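Local coordinates for possible transcriptional regulator, ArsR family protein (Rhodococcus sp., PDB 2OQG), which probably binds DNA through a winged helix-turn-helix domain and regulates transcription, at the interface of chains A and B and the interface of chains A and C. Numbering follows the deposited sequence. Chains: chain A/B/C, Possible transcriptional regulator, ArsR family protein.

Contact 1: the interface of chains A and B. Residues chain A 18, 24, 27, 31, 77-79, 82-83; chain B 8, 11, 89, 92-94, 96.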
# COMPACT_ATOMS: atom_id res chain seq x y z
N LEU A 18 -12.85 -2.74 -20.96
CA LEU A 18 -13.36 -4.09 -20.70
C LEU A 18 -13.64 -4.86 -22.04
O LEU A 18 -14.14 -5.97 -22.02
CB LEU A 18 -14.65 -3.97 -19.89
CG LEU A 18 -14.48 -3.39 -18.49
CD1 LEU A 18 -15.79 -3.50 -17.66
CD2 LEU A 18 -13.34 -4.10 -17.73
N TRP A 24 -8.87 -8.16 -19.32
CA TRP A 24 -9.54 -9.01 -18.30
C TRP A 24 -8.54 -9.92 -17.60
O TRP A 24 -8.66 -10.17 -16.40
CB TRP A 24 -10.67 -9.83 -18.92
CG TRP A 24 -11.97 -9.02 -19.03
CD1 TRP A 24 -12.55 -8.51 -20.17
CD2 TRP A 24 -12.82 -8.62 -17.94
NE1 TRP A 24 -13.69 -7.81 -19.86
CE2 TRP A 24 -13.91 -7.89 -18.50
CE3 TRP A 24 -12.75 -8.78 -16.56
CZ2 TRP A 24 -14.92 -7.31 -17.71
CZ3 TRP A 24 -13.77 -8.25 -15.77
CH2 TRP A 24 -14.85 -7.53 -16.35
N LEU A 27 -6.75 -7.73 -15.18
CA LEU A 27 -7.62 -7.37 -14.06
C LEU A 27 -7.76 -8.55 -13.11
O LEU A 27 -7.74 -8.36 -11.89
CB LEU A 27 -9.04 -6.95 -14.55
CG LEU A 27 -9.01 -5.52 -15.12
CD1 LEU A 27 -10.35 -5.20 -15.81
CD2 LEU A 27 -8.77 -4.42 -14.05
N GLY A 31 -6.81 -8.40 -9.30
CA GLY A 31 -7.89 -8.51 -8.33
C GLY A 31 -7.59 -9.60 -7.31
O GLY A 31 -8.21 -9.62 -6.25
N ALA A 77 -6.59 -4.12 -8.79
CA ALA A 77 -7.89 -3.92 -9.44
C ALA A 77 -8.85 -3.41 -8.39
O ALA A 77 -8.86 -3.88 -7.24
CB ALA A 77 -8.41 -5.22 -10.04
N LEU A 78 -9.78 -2.56 -8.86
CA LEU A 78 -10.77 -1.91 -8.01
C LEU A 78 -12.17 -2.22 -8.50
O LEU A 78 -12.45 -2.18 -9.72
CB LEU A 78 -10.60 -0.40 -8.09
CG LEU A 78 -9.30 0.07 -7.46
CD1 LEU A 78 -9.14 1.60 -7.70
CD2 LEU A 78 -9.18 -0.23 -6.00
N GLY A 79 -13.06 -2.57 -7.55
CA GLY A 79 -14.43 -2.89 -7.95
C GLY A 79 -15.34 -1.73 -8.25
O GLY A 79 -16.36 -1.93 -8.94
N LEU A 82 -16.66 -1.31 -11.82
CA LEU A 82 -17.36 -2.48 -12.27
C LEU A 82 -18.72 -2.43 -11.60
O LEU A 82 -19.73 -2.71 -12.24
CB LEU A 82 -16.69 -3.78 -11.85
CG LEU A 82 -15.48 -4.39 -12.53
CD1 LEU A 82 -15.37 -5.90 -12.16
CD2 LEU A 82 -15.46 -4.09 -13.98
N ASN A 83 -18.76 -1.98 -10.34
CA ASN A 83 -20.08 -1.92 -9.63
C ASN A 83 -20.98 -0.85 -10.25
O ASN A 83 -22.18 -1.07 -10.50
CB ASN A 83 -19.89 -1.65 -8.14
CG ASN A 83 -19.12 -2.74 -7.46
OD1 ASN A 83 -19.10 -3.91 -7.89
ND2 ASN A 83 -18.49 -2.38 -6.34
N TYR B 8 -14.91 -14.62 -19.84
CA TYR B 8 -14.19 -13.38 -20.21
C TYR B 8 -14.25 -13.06 -21.69
O TYR B 8 -14.38 -11.91 -22.06
CB TYR B 8 -12.76 -13.34 -19.67
CG TYR B 8 -12.77 -13.39 -18.16
CD1 TYR B 8 -13.19 -12.31 -17.41
CD2 TYR B 8 -12.44 -14.56 -17.48
CE1 TYR B 8 -13.23 -12.35 -16.03
CE2 TYR B 8 -12.47 -14.62 -16.10
CZ TYR B 8 -12.88 -13.52 -15.38
OH TYR B 8 -12.91 -13.56 -14.01
N LEU B 11 -17.72 -11.53 -21.92
CA LEU B 11 -17.69 -10.14 -21.40
C LEU B 11 -17.03 -9.25 -22.37
O LEU B 11 -17.55 -8.17 -22.67
CB LEU B 11 -16.97 -10.00 -20.06
CG LEU B 11 -17.68 -10.63 -18.89
CD1 LEU B 11 -16.70 -10.74 -17.75
CD2 LEU B 11 -18.83 -9.73 -18.56
N LEU B 89 -20.39 -8.97 -13.36
CA LEU B 89 -19.52 -7.88 -12.85
C LEU B 89 -19.72 -7.65 -11.36
O LEU B 89 -18.79 -7.24 -10.65
CB LEU B 89 -19.79 -6.59 -13.61
CG LEU B 89 -18.83 -6.39 -14.76
CD1 LEU B 89 -19.00 -7.41 -15.85
CD2 LEU B 89 -19.14 -5.06 -15.29
N ILE B 92 -17.61 -10.34 -9.56
CA ILE B 92 -16.18 -10.05 -9.64
C ILE B 92 -15.88 -8.84 -8.74
O ILE B 92 -14.97 -8.88 -7.90
CB ILE B 92 -15.81 -9.76 -11.10
CG1 ILE B 92 -15.93 -11.01 -11.95
CG2 ILE B 92 -14.43 -9.23 -11.12
CD1 ILE B 92 -15.76 -10.79 -13.44
N GLY B 93 -16.66 -7.76 -8.89
CA GLY B 93 -16.47 -6.58 -8.05
C GLY B 93 -16.63 -6.82 -6.55
O GLY B 93 -15.98 -6.15 -5.75
N ALA B 94 -17.52 -7.75 -6.17
CA ALA B 94 -17.73 -7.99 -4.73
C ALA B 94 -16.45 -8.57 -4.14
O ALA B 94 -16.10 -8.23 -2.99
CB ALA B 94 -18.89 -8.88 -4.46
N TRP B 96 -13.25 -8.19 -5.33
CA TRP B 96 -12.26 -7.11 -5.27
C TRP B 96 -12.53 -6.15 -4.11
O TRP B 96 -11.57 -5.71 -3.43
CB TRP B 96 -12.15 -6.32 -6.57
CG TRP B 96 -11.81 -7.14 -7.78
CD1 TRP B 96 -11.45 -8.49 -7.85
CD2 TRP B 96 -11.81 -6.67 -9.13
NE1 TRP B 96 -11.25 -8.86 -9.16
CE2 TRP B 96 -11.46 -7.76 -9.97
CE3 TRP B 96 -12.13 -5.43 -9.73
CZ2 TRP B 96 -11.38 -7.65 -11.36
CZ3 TRP B 96 -12.01 -5.30 -11.11
CH2 TRP B 96 -11.67 -6.41 -11.92
O HOH W 1 -9.83 -4.00 -4.70

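Contact 2: the interface of chains A and C. Residues chain A 66-70; chain C 65-69, 76.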
# COMPACT_ATOMS: atom_id res chain seq x y z
N SER A 66 -2.43 2.31 -8.77
CA SER A 66 -1.09 2.00 -8.34
C SER A 66 -0.98 2.03 -6.82
O SER A 66 -1.67 2.83 -6.12
CB SER A 66 -0.14 2.99 -8.94
OG SER A 66 -0.48 4.22 -8.42
N VAL A 67 -0.11 1.16 -6.32
CA VAL A 67 0.11 0.98 -4.90
C VAL A 67 1.64 1.12 -4.77
O VAL A 67 2.40 0.24 -5.20
CB VAL A 67 -0.37 -0.42 -4.41
CG1 VAL A 67 -0.09 -0.62 -2.92
CG2 VAL A 67 -1.87 -0.69 -4.71
N LYS A 68 2.11 2.24 -4.27
CA LYS A 68 3.56 2.40 -4.21
C LYS A 68 3.99 2.40 -2.75
O LYS A 68 3.61 3.28 -1.97
CB LYS A 68 4.02 3.69 -4.91
CG LYS A 68 5.52 3.88 -4.96
CD LYS A 68 5.87 5.14 -5.62
CE LYS A 68 7.42 5.26 -5.70
NZ LYS A 68 7.84 6.56 -6.28
N VAL A 69 4.77 1.39 -2.38
CA VAL A 69 5.14 1.25 -1.02
C VAL A 69 6.66 1.37 -0.94
O VAL A 69 7.40 0.56 -1.51
CB VAL A 69 4.64 -0.07 -0.48
CG1 VAL A 69 5.18 -0.28 0.93
CG2 VAL A 69 3.13 -0.08 -0.55
N GLY A 70 7.12 2.42 -0.27
CA GLY A 70 8.50 2.81 -0.43
C GLY A 70 8.79 2.99 -1.92
O GLY A 70 8.12 3.76 -2.61
N GLU C 65 8.34 4.19 5.81
CA GLU C 65 8.21 4.24 4.34
C GLU C 65 6.87 4.91 4.03
O GLU C 65 5.89 4.80 4.78
CB GLU C 65 8.20 2.83 3.71
CG GLU C 65 7.00 1.94 4.15
CD GLU C 65 7.13 0.50 3.61
OE1 GLU C 65 8.07 0.25 2.81
OE2 GLU C 65 6.31 -0.41 3.96
N SER C 66 6.85 5.61 2.90
CA SER C 66 5.58 6.13 2.39
C SER C 66 4.78 5.02 1.71
O SER C 66 5.36 4.08 1.11
CB SER C 66 5.82 7.30 1.45
OG SER C 66 6.66 6.93 0.36
N VAL C 67 3.46 5.15 1.79
CA VAL C 67 2.54 4.21 1.19
C VAL C 67 1.58 5.10 0.38
O VAL C 67 0.80 5.88 0.95
CB VAL C 67 1.74 3.41 2.25
CG1 VAL C 67 0.74 2.46 1.59
CG2 VAL C 67 2.66 2.65 3.22
N LYS C 68 1.67 4.99 -0.94
CA LYS C 68 0.96 5.92 -1.82
C LYS C 68 -0.04 5.13 -2.66
O LYS C 68 0.35 4.28 -3.48
CB LYS C 68 1.92 6.68 -2.74
CG LYS C 68 2.93 7.53 -1.98
CD LYS C 68 3.71 8.37 -2.95
CE LYS C 68 4.58 9.34 -2.18
NZ LYS C 68 5.38 10.20 -3.09
N VAL C 69 -1.31 5.43 -2.43
CA VAL C 69 -2.39 4.69 -3.10
C VAL C 69 -3.46 5.76 -3.39
O VAL C 69 -4.08 6.21 -2.48
CB VAL C 69 -2.89 3.53 -2.14
CG1 VAL C 69 -4.10 2.78 -2.73
CG2 VAL C 69 -1.79 2.54 -1.75
N ARG C 76 4.25 4.46 7.15
CA ARG C 76 4.20 3.22 7.91
C ARG C 76 5.53 3.05 8.64
O ARG C 76 6.57 3.22 8.03
CB ARG C 76 4.00 2.07 6.94
CG ARG C 76 3.98 0.71 7.61
CD ARG C 76 3.78 -0.40 6.59
NE ARG C 76 2.47 -0.28 5.95
CZ ARG C 76 2.20 -0.74 4.72
NH1 ARG C 76 3.17 -1.34 4.01
NH2 ARG C 76 0.96 -0.63 4.24
O HOH W 2 5.90 5.31 -1.70
O HOH W 3 0.38 5.39 -6.29
O HOH W 4 6.96 8.99 -5.63

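Contact 3: the interface of chains A and B. Residues chain A 85-86, 89-90; chain B 15, 85-86, 89-90.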
# COMPACT_ATOMS: atom_id res chain seq x y z
N THR A 85 -20.82 0.25 -13.33
CA THR A 85 -21.27 -0.23 -14.63
C THR A 85 -22.38 -1.25 -14.49
O THR A 85 -23.38 -1.20 -15.22
CB THR A 85 -20.09 -0.85 -15.36
OG1 THR A 85 -19.08 0.17 -15.56
CG2 THR A 85 -20.56 -1.47 -16.65
N ALA A 86 -22.20 -2.17 -13.54
CA ALA A 86 -23.20 -3.18 -13.33
C ALA A 86 -24.57 -2.53 -12.93
O ALA A 86 -25.64 -2.92 -13.46
CB ALA A 86 -22.72 -4.13 -12.27
N LEU A 89 -26.09 -1.14 -16.11
CA LEU A 89 -26.61 -2.20 -17.02
C LEU A 89 -27.87 -2.87 -16.46
O LEU A 89 -28.77 -3.24 -17.23
CB LEU A 89 -25.51 -3.21 -17.29
CG LEU A 89 -24.32 -2.66 -18.04
CD1 LEU A 89 -23.44 -3.89 -18.25
CD2 LEU A 89 -24.69 -1.91 -19.33
N GLU A 90 -27.98 -2.96 -15.13
CA GLU A 90 -29.24 -3.43 -14.50
C GLU A 90 -30.41 -2.49 -14.72
O GLU A 90 -31.54 -2.92 -15.01
CB GLU A 90 -29.06 -3.63 -13.00
CG GLU A 90 -28.30 -4.87 -12.63
CD GLU A 90 -28.04 -4.96 -11.14
OE1 GLU A 90 -27.95 -3.89 -10.48
OE2 GLU A 90 -27.93 -6.11 -10.62
N PHE B 15 -18.78 -5.80 -24.09
CA PHE B 15 -18.26 -4.42 -23.98
C PHE B 15 -17.74 -3.89 -25.27
O PHE B 15 -17.87 -2.70 -25.52
CB PHE B 15 -17.28 -4.30 -22.84
CG PHE B 15 -17.97 -4.40 -21.53
CD1 PHE B 15 -18.80 -3.37 -21.07
CD2 PHE B 15 -17.92 -5.59 -20.82
CE1 PHE B 15 -19.54 -3.53 -19.81
CE2 PHE B 15 -18.61 -5.71 -19.56
CZ PHE B 15 -19.44 -4.67 -19.11
N THR B 85 -24.62 -9.91 -17.71
CA THR B 85 -23.32 -9.22 -17.68
C THR B 85 -23.20 -8.49 -16.34
O THR B 85 -22.16 -8.49 -15.73
CB THR B 85 -23.26 -8.23 -18.84
OG1 THR B 85 -23.33 -8.97 -20.06
CG2 THR B 85 -21.91 -7.40 -18.85
N ALA B 86 -24.28 -7.84 -15.93
CA ALA B 86 -24.27 -7.11 -14.65
C ALA B 86 -23.97 -8.06 -13.48
O ALA B 86 -23.16 -7.75 -12.57
CB ALA B 86 -25.60 -6.34 -14.46
N LEU B 89 -20.39 -8.97 -13.36
CA LEU B 89 -19.52 -7.88 -12.85
C LEU B 89 -19.72 -7.65 -11.36
O LEU B 89 -18.79 -7.24 -10.65
CB LEU B 89 -19.79 -6.59 -13.61
CG LEU B 89 -18.83 -6.39 -14.76
CD1 LEU B 89 -19.00 -7.41 -15.85
CD2 LEU B 89 -19.14 -5.06 -15.29
N GLU B 90 -20.94 -7.86 -10.90
CA GLU B 90 -21.21 -7.77 -9.46
C GLU B 90 -20.45 -8.83 -8.65
O GLU B 90 -19.95 -8.54 -7.55
CB GLU B 90 -22.70 -7.91 -9.21
CG GLU B 90 -23.51 -6.76 -9.69
CD GLU B 90 -24.98 -7.14 -9.85
OE1 GLU B 90 -25.42 -8.22 -9.41
OE2 GLU B 90 -25.72 -6.33 -10.44

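Contact 4: the interface of chains A and B. Residues chain A 15-16, 18-20, 24, 85; chain B 11-12, 15-16, 18-19.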
# COMPACT_ATOMS: atom_id res chain seq x y z
N PHE A 15 -16.14 0.83 -20.91
CA PHE A 15 -16.52 -0.17 -21.90
C PHE A 15 -15.31 -0.51 -22.77
O PHE A 15 -15.04 -1.69 -23.04
CB PHE A 15 -17.63 0.30 -22.83
CG PHE A 15 -18.93 0.67 -22.14
CD1 PHE A 15 -19.28 0.14 -20.89
CD2 PHE A 15 -19.88 1.49 -22.81
CE1 PHE A 15 -20.56 0.39 -20.34
CE2 PHE A 15 -21.12 1.81 -22.22
CZ PHE A 15 -21.45 1.22 -20.96
N ALA A 16 -14.59 0.50 -23.22
CA ALA A 16 -13.42 0.24 -24.08
C ALA A 16 -12.39 -0.63 -23.32
O ALA A 16 -11.80 -1.58 -23.87
CB ALA A 16 -12.78 1.53 -24.48
N LEU A 18 -12.85 -2.74 -20.96
CA LEU A 18 -13.36 -4.09 -20.70
C LEU A 18 -13.64 -4.86 -22.04
O LEU A 18 -14.14 -5.97 -22.02
CB LEU A 18 -14.65 -3.97 -19.89
CG LEU A 18 -14.48 -3.39 -18.49
CD1 LEU A 18 -15.79 -3.50 -17.66
CD2 LEU A 18 -13.34 -4.10 -17.73
N SER A 19 -13.33 -4.25 -23.19
CA SER A 19 -13.64 -4.88 -24.45
C SER A 19 -12.50 -5.79 -24.92
O SER A 19 -12.59 -6.40 -26.00
CB SER A 19 -13.84 -3.82 -25.52
OG SER A 19 -12.60 -3.21 -25.85
N ASP A 20 -11.45 -5.89 -24.09
CA ASP A 20 -10.22 -6.63 -24.45
C ASP A 20 -9.94 -7.77 -23.50
O ASP A 20 -9.82 -7.53 -22.32
CB ASP A 20 -9.07 -5.66 -24.40
CG ASP A 20 -7.78 -6.29 -24.84
OD1 ASP A 20 -7.57 -6.41 -26.05
OD2 ASP A 20 -6.98 -6.68 -23.97
N TRP A 24 -8.87 -8.16 -19.32
CA TRP A 24 -9.54 -9.01 -18.30
C TRP A 24 -8.54 -9.92 -17.60
O TRP A 24 -8.66 -10.17 -16.40
CB TRP A 24 -10.67 -9.83 -18.92
CG TRP A 24 -11.97 -9.02 -19.03
CD1 TRP A 24 -12.55 -8.51 -20.17
CD2 TRP A 24 -12.82 -8.62 -17.94
NE1 TRP A 24 -13.69 -7.81 -19.86
CE2 TRP A 24 -13.91 -7.89 -18.50
CE3 TRP A 24 -12.75 -8.78 -16.56
CZ2 TRP A 24 -14.92 -7.31 -17.71
CZ3 TRP A 24 -13.77 -8.25 -15.77
CH2 TRP A 24 -14.85 -7.53 -16.35
N THR A 85 -20.82 0.25 -13.33
CA THR A 85 -21.27 -0.23 -14.63
C THR A 85 -22.38 -1.25 -14.49
O THR A 85 -23.38 -1.20 -15.22
CB THR A 85 -20.09 -0.85 -15.36
OG1 THR A 85 -19.08 0.17 -15.56
CG2 THR A 85 -20.56 -1.47 -16.65
N LEU B 11 -17.72 -11.53 -21.92
CA LEU B 11 -17.69 -10.14 -21.40
C LEU B 11 -17.03 -9.25 -22.37
O LEU B 11 -17.55 -8.17 -22.67
CB LEU B 11 -16.97 -10.00 -20.06
CG LEU B 11 -17.68 -10.63 -18.89
CD1 LEU B 11 -16.70 -10.74 -17.75
CD2 LEU B 11 -18.83 -9.73 -18.56
N ALA B 12 -15.89 -9.66 -22.88
CA ALA B 12 -15.17 -8.76 -23.81
C ALA B 12 -16.04 -8.45 -25.03
O ALA B 12 -16.05 -7.32 -25.53
CB ALA B 12 -13.87 -9.40 -24.21
N PHE B 15 -18.78 -5.80 -24.09
CA PHE B 15 -18.26 -4.42 -23.98
C PHE B 15 -17.74 -3.89 -25.27
O PHE B 15 -17.87 -2.70 -25.52
CB PHE B 15 -17.28 -4.30 -22.84
CG PHE B 15 -17.97 -4.40 -21.53
CD1 PHE B 15 -18.80 -3.37 -21.07
CD2 PHE B 15 -17.92 -5.59 -20.82
CE1 PHE B 15 -19.54 -3.53 -19.81
CE2 PHE B 15 -18.61 -5.71 -19.56
CZ PHE B 15 -19.44 -4.67 -19.11
N ALA B 16 -17.17 -4.77 -26.10
CA ALA B 16 -16.78 -4.32 -27.46
C ALA B 16 -18.03 -3.78 -28.24
O ALA B 16 -17.99 -2.76 -28.92
CB ALA B 16 -16.16 -5.44 -28.25
N LEU B 18 -20.82 -2.53 -26.83
CA LEU B 18 -21.32 -1.31 -26.15
C LEU B 18 -20.40 -0.09 -26.34
O LEU B 18 -20.82 1.08 -26.19
CB LEU B 18 -21.51 -1.58 -24.68
CG LEU B 18 -22.53 -2.61 -24.25
CD1 LEU B 18 -22.43 -2.74 -22.74
CD2 LEU B 18 -23.94 -2.18 -24.76
N SER B 19 -19.14 -0.36 -26.67
CA SER B 19 -18.09 0.70 -26.68
C SER B 19 -18.27 1.70 -27.84
O SER B 19 -17.68 2.82 -27.84
CB SER B 19 -16.69 0.06 -26.64
OG SER B 19 -16.46 -0.63 -27.84
O HOH W 5 -13.66 -1.24 -27.78

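Contact 1: the interface of chains A and B
The indole nitrogen NE1 of A:Trp24 is gripped by one hydrogen bond, given to the carbonyl O of A:Leu18 at 2.9 Å; the bond is bent, 141° at the hydrogen, and arrives above the carbonyl plane. It fixes the rotation of an indole that chain B covers on one face, where ring carbon CD1 of B:Tyr8 and the B:Leu11 methyl CD1 lie toward the rim. A:Leu18 CD2 backs the opposite face, 3.5 Å above the plane. An alanine in place of A:Trp24 would probably leave B:Tyr8 and B:Leu11 without the flat surface they pack on and loosen this side of the contact. B:Trp96 inserts into chain A, its indole sandwiched between the methyl CB of A:Ala77, 3.6 Å from the six-membered ring centroid, and CG2 of B:Ile92, one turn back on the same helix. A:Leu78 O meets its edge in plane, 3.3 Å from CE3. The branches of A:Leu82 divide: CD1 touches B:Trp96 CZ3 at 3.6 Å and also B:Ile92, while CD2 turns to B:Leu89. One water joins A:Ala77 O and B:Trp96 O. The site lies where chain A's helix 21-32, the end of strand 72-77 and the start of helix 80-107 receive chain B's helices 7-18 and 79-108.

Contact 2: the interface of chains A and C
Main-chain hydrogen bonds carry this antiparallel pairing of strands 64-69 from chains A and C, the wing strands of two winged helix-turn-helix domains. A:Lys68 and C:Lys68 face each other across the two-fold and exchange N-H...O bonds: A:Lys68 N reaches C:Lys68 O at 2.8 Å, nearly straight at 176°, and the return bond is equally short, both within the carbonyl plane. A:Gly70 N adds a bond to C:Ser66 O, 2.8 Å, nearly along the C=O axis. Water reinforces the edges: C:Ser66 OG and A:Lys68 O share one molecule, A:Ser66 OG and C:Lys68 O another. Both lysine tails run extended to a common water; A:Lys68 NZ and C:Lys68 NZ, 5.4 Å apart, probably repel mildly. Among apolar contacts, A:Val67 CG1 and C:Val69 CG2 lie side by side at 3.8 Å. C:Glu65, with CG in the crowded position (chi1 63°), lays its carboxylate against A:Val69 CG1. An intrachain salt bridge joins C:Glu65 OE2 to C:Arg76 NH1 at 3.3 Å. An alanine here, without the carboxylate, would probably leave C:Arg76 less firmly placed and A:Val69 less well packed. The pairing makes one continuous sheet of two wings and may link dimers in the deposited tetramer, though it could reflect crystal packing.

Contact 3: the interface of chains A and B
Both backbones are regular helix here, A:Ala86 lying at phi/psi -60/-41° and B:Ala86 almost identically, so that helices 80-107 and 79-108 bring their small residues face to face. With no side chain beyond CB, the alanines permit close approach: B:Ala86 CB lies 3.6 Å from A:Ala86 O, and A:Ala86 CB stands 3.7 Å from B:Ala86 O. Each methyl also meets the glutamate of the other helix, A:Glu90 CG touching B:Ala86 CB at 3.6 Å and, as its two-fold counterpart, B:Glu90 CG meeting A:Ala86 CB. The two glutamates, extended beyond CG, reach tip to tip with their carboxylate planes 70° apart. Their OE2 atoms are modelled too close together to be interpreted, so the detailed geometry of this pair carries no weight. On the opposite flank the threonine methyls, with CG2 anti to the backbone N, point inward. A:Thr85 and B:Phe15 reach toward each other tip to tip, CG2 meeting ring carbon CE1 at 3.9 Å, and B:Thr85 CG2 crosses obliquely against A:Leu89 CD1 at the same separation. The patch packs the C-terminal helices of the two subunits together, with a largely apolar seam that probably helps hold an ArsR-type dimer.

Contact 4: the interface of chains A and B
In this ArsR-family winged-helix protein, the N-terminal helices 5-17 of chain A and 7-18 of chain B meet near the two-fold, where the side chains of A:Phe15 and B:Phe15 cross at about a right angle. A:Phe15 CD1 touches B:Phe15 CD1 at 3.5 Å, so the rings make contact through their ortho carbons. Both have CG anti to the carbonyl carbon, but the second torsion differs, -24° in A:Phe15 against -71° in B:Phe15, and the local symmetry is therefore imperfect. B:Phe15 lies alongside A:Leu18, pointing the same way; the methyl CD1 of A:Leu18 sits over the centre of its ring, 4.0 Å above the plane, while CB packs against ring carbon CG at 3.7 Å. The ring of A:Phe15 is covered less centrally: B:Leu18 CB stands over one face toward the rim, and B:Leu18 O approaches CD2 at 3.5 Å. Beside the rings, A:Ser19 and B:Ser19 hold their hydroxyls in the crowded position between backbone N and carbonyl carbon, each turned back onto its own helix end. A:Ser19 OG gives a hydrogen bond to A:Ala16 O at 2.7 Å, in plane and on a lone pair; B:Ser19 OG bonds to B:Ala16 O from above the carbonyl plane. Both hydroxyls share one water, 2.9 Å from A:Ser19 OG, which bridges the chains. A:Ser19 CB meanwhile presses on B:Ala16 CA at 3.6 Å, and the small B:Ala12 admits A:Leu18 O to its CA.

Contacts 1, 3 and 4 are neighbouring patches of the A-B interface, their C-alpha centres about 10 to 11 Å apart. Contact 1 shares B:Leu89 with contact 3, and A:Leu18, A:Trp24 and B:Leu11 with contact 4; A:Thr85 and B:Phe15 join contacts 3 and 4. N-terminal and C-terminal helices, with helix 21-32 and the end of strand 72-77, thus build one continuous, mostly apolar dimer surface. Contact 2 stands apart, about 23 Å from contact 1 and 30 to 31 Å from the others, between wings. In the crystal chain A engages B and C at once; whether the wing pairing forms in solution the structure alone does not show.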